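Local coordinates for AlkD2 (Streptococcus mutans, PDB 6M9M), which is of unknown function but binds inosine-5'-monophosphate and belongs to the HEAT-like repeat family of DNA glycosylases, at residues E23-R26 and A27-Y31; A146-R149 and I150-K154; L189-K192 and E193-Q196. One frame throughout, in Å; residues are numbered along the deposited sequence.

The three contacts come in series along the chain of an all-helical HEAT-like repeat protein: the first inside a helix, the second near a helix end, the third at a helix start. Contact 1 lies inside helix 21-32, contact 2 near the C-terminal end of helix 143-151, and contact 3 where a loop enters helix 192-201. The centre of contact 1 is about 33 Å from that of contact 2 and about 42 Å from that of contact 3, across the centre of the chain. Contacts 2 and 3, with centres about 15 Å apart, touch through Lys154 and Ile194, so that a helix exit packs against a helix entry near the C-terminal end of the array.

Contact 1 of 3, residues E23-R26 and A27-Y31; sequences EEQR and ALTDY
The amide N atoms of Ala27, Leu28, Thr29 and Asp30 bond back to the carbonyl O atoms of Glu23, Glu24, Gln25 and Arg26, an unbroken i-to-i+4 series within helix 21-32 whose straightest member, Thr29 N to Gln25 O, has an N-H...O angle of 170°. Side chains pair at the same spacing. Arg26 and Asp30 carry opposite charges but form no salt bridge, for Asp30 OD2 stands 4.5 Å from Arg26 NE and well off the guanidinium plane. A water links them instead, accepting from Arg26 NE at 3.0 Å and donating to Asp30 OD1 at 2.8 Å. Asp30 CG sits beside its own backbone N (chi1 -68°), which turns the carboxylate back toward the Arg26 carbonyl. Elsewhere on the helix surface, Gln25 bends at its second torsion and carries NE2 to 3.2 Å from Thr29 OG1. Beyond the segments, Arg26 NH1 forms a salt bridge with Asp12, and Asp30 OD2 is hydrogen-bonded to the hydroxyls of Tyr5 and Tyr57. Arg26 is thus held mainly to helix 2-13 and Asp30 to helices 2-13 and 52-65, while a water and probably a modest attraction link the two.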
loop_
_atom_site.group_PDB
_atom_site.type_symbol
_atom_site.label_atom_id
_atom_site.label_comp_id
_atom_site.label_asym_id
_atom_site.label_seq_id
_atom_site.Cartn_x
_atom_site.Cartn_y
_atom_site.Cartn_z
ATOM N N GLU A 23 -2.900 14.725 8.233
ATOM C CA GLU A 23 -3.296 14.751 6.833
ATOM C C GLU A 23 -4.456 13.796 6.578
ATOM O O GLU A 23 -5.401 14.136 5.856
ATOM C CB GLU A 23 -2.100 14.404 5.948
ATOM C CG GLU A 23 -0.963 15.423 6.002
ATOM C CD GLU A 23 0.169 15.054 6.959
ATOM O OE1 GLU A 23 -0.066 14.269 7.893
ATOM O OE2 GLU A 23 1.299 15.562 6.769
ATOM N N GLU A 24 -4.399 12.604 7.168
ATOM C CA GLU A 24 -5.463 11.626 7.014
ATOM C C GLU A 24 -6.790 12.167 7.518
ATOM O O GLU A 24 -7.816 12.046 6.843
ATOM C CB GLU A 24 -5.081 10.358 7.781
ATOM C CG GLU A 24 -6.069 9.228 7.595
ATOM C CD GLU A 24 -5.737 8.016 8.434
ATOM O OE1 GLU A 24 -5.111 8.188 9.509
ATOM O OE2 GLU A 24 -6.119 6.898 8.026
ATOM N N GLN A 25 -6.803 12.745 8.721
ATOM C CA GLN A 25 -8.069 13.214 9.274
ATOM C C GLN A 25 -8.648 14.363 8.455
ATOM O O GLN A 25 -9.863 14.426 8.246
ATOM C CB GLN A 25 -7.904 13.606 10.740
ATOM C CG GLN A 25 -9.218 14.000 11.405
ATOM C CD GLN A 25 -10.301 12.933 11.263
ATOM O OE1 GLN A 25 -10.148 11.806 11.740
ATOM N NE2 GLN A 25 -11.395 13.283 10.589
ATOM N N ARG A 26 -7.801 15.271 7.965
ATOM C CA ARG A 26 -8.313 16.347 7.120
ATOM C C ARG A 26 -8.907 15.789 5.831
ATOM O O ARG A 26 -9.984 16.214 5.401
ATOM C CB ARG A 26 -7.190 17.335 6.811
ATOM C CG ARG A 26 -7.669 18.662 6.249
ATOM C CD ARG A 26 -8.263 19.587 7.333
ATOM N NE ARG A 26 -8.364 20.943 6.812
ATOM C CZ ARG A 26 -7.416 21.868 6.914
ATOM N NH1 ARG A 26 -6.285 21.610 7.557
ATOM N NH2 ARG A 26 -7.616 23.067 6.385
ATOM N N ALA A 27 -8.223 14.831 5.198
ATOM C CA ALA A 27 -8.758 14.215 3.992
ATOM C C ALA A 27 -10.092 13.524 4.264
ATOM O O ALA A 27 -11.038 13.648 3.471
ATOM C CB ALA A 27 -7.743 13.220 3.430
ATOM N N LEU A 28 -10.194 12.776 5.365
ATOM C CA LEU A 28 -11.446 12.093 5.672
ATOM C C LEU A 28 -12.585 13.091 5.834
ATOM O O LEU A 28 -13.679 12.889 5.299
ATOM C CB LEU A 28 -11.286 11.227 6.913
ATOM C CG LEU A 28 -12.507 10.352 7.234
ATOM C CD1 LEU A 28 -12.951 9.497 6.049
ATOM C CD2 LEU A 28 -12.144 9.470 8.413
ATOM N N THR A 29 -12.354 14.169 6.592
ATOM C CA THR A 29 -13.370 15.199 6.774
ATOM C C THR A 29 -13.806 15.790 5.443
ATOM O O THR A 29 -15.004 15.936 5.175
ATOM C CB THR A 29 -12.820 16.300 7.681
ATOM O OG1 THR A 29 -12.558 15.752 8.976
ATOM C CG2 THR A 29 -13.814 17.452 7.811
ATOM N N ASP A 30 -12.843 16.140 4.595
ATOM C CA ASP A 30 -13.184 16.794 3.335
ATOM C C ASP A 30 -13.897 15.837 2.386
ATOM O O ASP A 30 -14.830 16.234 1.684
ATOM C CB ASP A 30 -11.922 17.382 2.702
ATOM C CG ASP A 30 -11.346 18.550 3.499
ATOM O OD1 ASP A 30 -12.071 19.131 4.340
ATOM O OD2 ASP A 30 -10.166 18.894 3.267
ATOM N N TYR A 31 -13.491 14.568 2.374
ATOM C CA TYR A 31 -14.181 13.568 1.572
ATOM C C TYR A 31 -15.638 13.415 1.995
ATOM O O TYR A 31 -16.530 13.286 1.148
ATOM C CB TYR A 31 -13.433 12.235 1.690
ATOM C CG TYR A 31 -14.149 11.100 1.019
ATOM C CD1 TYR A 31 -14.152 10.983 -0.361
ATOM C CD2 TYR A 31 -14.841 10.152 1.764
ATOM C CE1 TYR A 31 -14.815 9.955 -0.986
ATOM C CE2 TYR A 31 -15.523 9.119 1.137
ATOM C CZ TYR A 31 -15.494 9.013 -0.238
ATOM O OH TYR A 31 -16.169 7.986 -0.870
HETATM O O HOH W 1 -11.312 20.742 6.493
#

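Contact 2 of 3, residues A146-R149 and I150-K154; sequences AIRR and IADLK
Asp152 turns one face of its carboxylate to the Arg148 carbonyl, Arg148 O standing almost squarely over Asp152 CG at 3.1 Å, while two waters gather at the edge beside OD2. The setting is the C-terminal end of helix 143-151 in this HEAT-like repeat fold, where the chain departs through a type I beta turn from Ala151 to Lys154. The carboxylate oxygens and Arg148 O are all acceptors, so no hydrogen bond can form between them; their approach follows from the torsion that places Asp152 CG beside its own backbone N (chi1 -74°). That N does bond to Arg148 O, though bent to 141°. Waters that donate to these oxygens probably offset the encounter. One molecule donates to both Arg148 O and Asp152 OD1; a second donates to Asp152 OD2 at 2.7 Å and accepts weakly from Arg148 NE; a third donates to Asp152 OD2 and, at 2.8 Å, to Arg149 O. No direct salt bridge takes their place, since Arg148 NE remains 5.0 Å from Asp152 OD2. Both arginines have firmer partners: Arg148 NH2 and Arg149 NH1 each form a salt bridge with Glu145 OE1, and Arg149 NE forms another with Asp112 of helix 108-115. On the buried flank, Ile150 N donates to Ala146 O at 3.0 Å. Ile150 CD1 lies 4.4 Å from Ala146 CB, and the isoleucine packs against helix 159-175, whereas Ile147 meets helix 177-185. Within the beta turn, Leu153 CD1 comes to 3.6 Å from Arg149 O, the oxygen that also holds the third water.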
loop_
_atom_site.group_PDB
_atom_site.type_symbol
_atom_site.label_atom_id
_atom_site.label_comp_id
_atom_site.label_asym_id
_atom_site.label_seq_id
_atom_site.Cartn_x
_atom_site.Cartn_y
_atom_site.Cartn_z
ATOM N N ALA A 146 -2.993 -15.461 0.824
ATOM C CA ALA A 146 -2.029 -14.402 1.082
ATOM C C ALA A 146 -0.611 -14.918 0.906
ATOM O O ALA A 146 0.199 -14.295 0.221
ATOM C CB ALA A 146 -2.231 -13.855 2.494
ATOM N N ILE A 147 -0.292 -16.057 1.527
ATOM C CA ILE A 147 1.074 -16.574 1.483
ATOM C C ILE A 147 1.524 -16.764 0.037
ATOM O O ILE A 147 2.641 -16.385 -0.338
ATOM C CB ILE A 147 1.173 -17.876 2.302
ATOM C CG1 ILE A 147 0.963 -17.577 3.790
ATOM C CG2 ILE A 147 2.509 -18.561 2.067
ATOM C CD1 ILE A 147 0.758 -18.818 4.641
ATOM N N ARG A 148 0.669 -17.367 -0.798
ATOM C CA ARG A 148 1.069 -17.654 -2.174
ATOM C C ARG A 148 1.352 -16.368 -2.938
ATOM O O ARG A 148 2.333 -16.276 -3.691
ATOM C CB ARG A 148 -0.013 -18.465 -2.898
ATOM C CG ARG A 148 0.330 -18.778 -4.349
ATOM C CD ARG A 148 -0.811 -19.445 -5.100
ATOM N NE ARG A 148 -1.803 -18.486 -5.586
ATOM C CZ ARG A 148 -3.034 -18.350 -5.097
ATOM N NH1 ARG A 148 -3.456 -19.109 -4.095
ATOM N NH2 ARG A 148 -3.853 -17.449 -5.622
ATOM N N ARG A 149 0.499 -15.362 -2.760
ATOM C CA ARG A 149 0.649 -14.117 -3.500
ATOM C C ARG A 149 1.914 -13.378 -3.090
ATOM O O ARG A 149 2.617 -12.828 -3.939
ATOM C CB ARG A 149 -0.570 -13.223 -3.267
ATOM C CG ARG A 149 -1.768 -13.643 -4.084
ATOM C CD ARG A 149 -2.990 -12.745 -3.798
ATOM N NE ARG A 149 -3.987 -12.947 -4.833
ATOM C CZ ARG A 149 -4.870 -13.937 -4.836
ATOM N NH1 ARG A 149 -4.933 -14.776 -3.805
ATOM N NH2 ARG A 149 -5.691 -14.070 -5.868
ATOM N N ILE A 150 2.203 -13.348 -1.793
ATOM C CA ILE A 150 3.387 -12.658 -1.301
ATOM C C ILE A 150 4.642 -13.403 -1.735
ATOM O O ILE A 150 5.615 -12.808 -2.226
ATOM C CB ILE A 150 3.318 -12.522 0.230
ATOM C CG1 ILE A 150 2.146 -11.652 0.661
ATOM C CG2 ILE A 150 4.627 -11.944 0.760
ATOM C CD1 ILE A 150 1.710 -11.895 2.109
ATOM N N ALA A 151 4.642 -14.731 -1.566
ATOM C CA ALA A 151 5.831 -15.530 -1.858
ATOM C C ALA A 151 6.187 -15.495 -3.339
ATOM O O ALA A 151 7.358 -15.691 -3.683
ATOM C CB ALA A 151 5.617 -16.970 -1.385
ATOM N N ASP A 152 5.214 -15.218 -4.219
ATOM C CA ASP A 152 5.517 -15.075 -5.631
ATOM C C ASP A 152 6.509 -13.951 -5.908
ATOM O O ASP A 152 7.123 -13.929 -6.980
ATOM C CB ASP A 152 4.259 -14.769 -6.449
ATOM C CG ASP A 152 3.348 -15.961 -6.641
ATOM O OD1 ASP A 152 3.835 -17.106 -6.618
ATOM O OD2 ASP A 152 2.130 -15.730 -6.868
ATOM N N LEU A 153 6.639 -12.985 -4.998
ATOM C CA LEU A 153 7.548 -11.864 -5.165
ATOM C C LEU A 153 8.884 -12.067 -4.460
ATOM O O LEU A 153 9.669 -11.115 -4.339
ATOM C CB LEU A 153 6.880 -10.558 -4.727
ATOM C CG LEU A 153 5.921 -9.911 -5.729
ATOM C CD1 LEU A 153 4.702 -10.753 -6.019
ATOM C CD2 LEU A 153 5.514 -8.530 -5.237
ATOM N N LYS A 154 9.194 -13.306 -4.048
ATOM C CA LYS A 154 10.450 -13.567 -3.333
ATOM C C LYS A 154 11.697 -13.365 -4.194
ATOM O O LYS A 154 12.795 -13.220 -3.638
ATOM C CB LYS A 154 10.442 -14.982 -2.754
ATOM C CG LYS A 154 10.432 -16.091 -3.789
ATOM C CD LYS A 154 10.044 -17.417 -3.155
ATOM C CE LYS A 154 10.048 -18.538 -4.176
ATOM N NZ LYS A 154 8.936 -18.378 -5.163
HETATM O O HOH W 2 3.862 -18.527 -4.586
HETATM O O HOH W 3 -0.585 -15.766 -7.017
HETATM O O HOH W 4 1.697 -12.598 -6.603
#

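Contact 3 of 3, residues L189-K192 and E193-Q196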
loop_
_atom_site.group_PDB
_atom_site.type_symbol
_atom_site.label_atom_id
_atom_site.label_comp_id
_atom_site.label_asym_id
_atom_site.label_seq_id
_atom_site.Cartn_x
_atom_site.Cartn_y
_atom_site.Cartn_z
ATOM N N LEU A 189 17.044 -22.122 -2.214
ATOM C CA LEU A 189 17.671 -20.883 -1.735
ATOM C C LEU A 189 18.959 -20.541 -2.491
ATOM O O LEU A 189 20.060 -20.477 -1.940
ATOM C CB LEU A 189 17.942 -20.970 -0.240
ATOM C CG LEU A 189 16.702 -21.112 0.626
ATOM C CD1 LEU A 189 17.147 -21.134 2.078
ATOM C CD2 LEU A 189 15.704 -19.998 0.404
ATOM N N GLU A 190 18.787 -20.236 -3.762
ATOM C CA GLU A 190 19.891 -19.991 -4.678
ATOM C C GLU A 190 20.237 -18.511 -4.811
ATOM O O GLU A 190 21.393 -18.126 -4.620
ATOM C CB GLU A 190 19.491 -20.599 -6.023
ATOM C CG GLU A 190 20.558 -20.714 -7.051
ATOM C CD GLU A 190 20.106 -21.598 -8.205
ATOM O OE1 GLU A 190 19.233 -21.154 -8.983
ATOM O OE2 GLU A 190 20.595 -22.742 -8.309
ATOM N N SER A 191 19.273 -17.673 -5.154
ATOM C CA SER A 191 19.592 -16.294 -5.482
ATOM C C SER A 191 19.861 -15.456 -4.230
ATOM O O SER A 191 19.443 -15.784 -3.116
ATOM C CB SER A 191 18.468 -15.635 -6.276
ATOM O OG SER A 191 17.320 -15.510 -5.472
ATOM N N LYS A 192 20.550 -14.332 -4.439
ATOM C CA LYS A 192 20.689 -13.338 -3.380
ATOM C C LYS A 192 19.320 -12.889 -2.896
ATOM O O LYS A 192 19.072 -12.765 -1.690
ATOM C CB LYS A 192 21.486 -12.145 -3.927
ATOM C CG LYS A 192 21.605 -10.962 -2.984
ATOM C CD LYS A 192 22.162 -9.722 -3.685
ATOM C CE LYS A 192 21.125 -9.084 -4.588
ATOM N NZ LYS A 192 21.621 -7.803 -5.164
ATOM N N GLU A 193 18.412 -12.665 -3.838
ATOM C CA GLU A 193 17.084 -12.155 -3.536
ATOM C C GLU A 193 16.315 -13.094 -2.620
ATOM O O GLU A 193 15.772 -12.666 -1.594
ATOM C CB GLU A 193 16.347 -11.976 -4.860
ATOM C CG GLU A 193 16.868 -10.819 -5.716
ATOM C CD GLU A 193 18.006 -11.158 -6.674
ATOM O OE1 GLU A 193 18.655 -12.231 -6.559
ATOM O OE2 GLU A 193 18.231 -10.329 -7.572
ATOM N N ILE A 194 16.248 -14.384 -2.973
ATOM C CA ILE A 194 15.421 -15.297 -2.187
ATOM C C ILE A 194 16.007 -15.489 -0.792
ATOM O O ILE A 194 15.268 -15.685 0.183
ATOM C CB ILE A 194 15.193 -16.629 -2.932
ATOM C CG1 ILE A 194 14.004 -17.370 -2.319
ATOM C CG2 ILE A 194 16.465 -17.487 -2.918
ATOM C CD1 ILE A 194 13.588 -18.608 -3.076
ATOM N N ASN A 195 17.334 -15.447 -0.665
ATOM C CA ASN A 195 17.947 -15.602 0.651
ATOM C C ASN A 195 17.640 -14.417 1.548
ATOM O O ASN A 195 17.405 -14.588 2.749
ATOM C CB ASN A 195 19.443 -15.853 0.514
ATOM C CG ASN A 195 19.744 -17.306 0.286
ATOM O OD1 ASN A 195 19.578 -18.130 1.180
ATOM N ND2 ASN A 195 20.165 -17.643 -0.924
ATOM N N GLN A 196 17.591 -13.214 0.980
ATOM C CA GLN A 196 17.219 -12.050 1.770
ATOM C C GLN A 196 15.798 -12.201 2.316
ATOM O O GLN A 196 15.531 -11.943 3.503
ATOM C CB GLN A 196 17.338 -10.797 0.904
ATOM C CG GLN A 196 16.897 -9.566 1.634
ATOM C CD GLN A 196 17.240 -8.297 0.914
ATOM O OE1 GLN A 196 17.229 -8.242 -0.321
ATOM N NE2 GLN A 196 17.571 -7.260 1.678
HETATM O O HOH W 5 21.108 -13.248 -7.197
#
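Ser191 and Asn195 carry most of the hydrogen bonding here, one accepting from the start of helix 192-201 and the other reaching back to the loop before it. Ser191 OG takes the backbone N-H of Ile194 at 2.9 Å, nearly straight at 166°. Its first torsion of 66° holds OG between its own backbone N and carbonyl carbon, the position from which it meets the Ile194 amide. Asn195 reaches back with a side-chain NH2 group that serves two carbonyls. Asn195 ND2 donates to Ser191 O at 3.0 Å and, at the same length of 3.0 Å, to Leu189 O. Toward Leu189 O it comes from above the carbonyl plane, 76° out of it, so that no lone pair is addressed. These two ND2 bonds should limit the rotation of the Asn195 amide. Ser191 O is gripped twice, for Asn195 N also donates to it, at 3.3 Å, and the two donors arrive from opposite faces of its plane.

Packing contacts lie alongside. Leu189 crosses Ile194 at about a right angle, with Leu189 CD2 4.1 Å from Ile194 CG1, and Leu189 CB lies 3.6 Å from Asn195 OD1. Ile194 also packs on Trp187 of the same loop and on Lys154.

A water and outside partners supply further polar links. The water accepts from Lys192 N and donates to Glu193 OE1 at 2.7 Å, giving this first-turn amide an acceptor that Glu193 OE1 in turn anchors. Ser191 OG has a second hydrogen-bond partner in Glu155, while Gln196 is hydrogen-bonded to Arg162 and Glu159 of helix 159-175. Such an arrangement is characteristic of a serine N-cap, here opening the final helix of a HEAT-like repeat array.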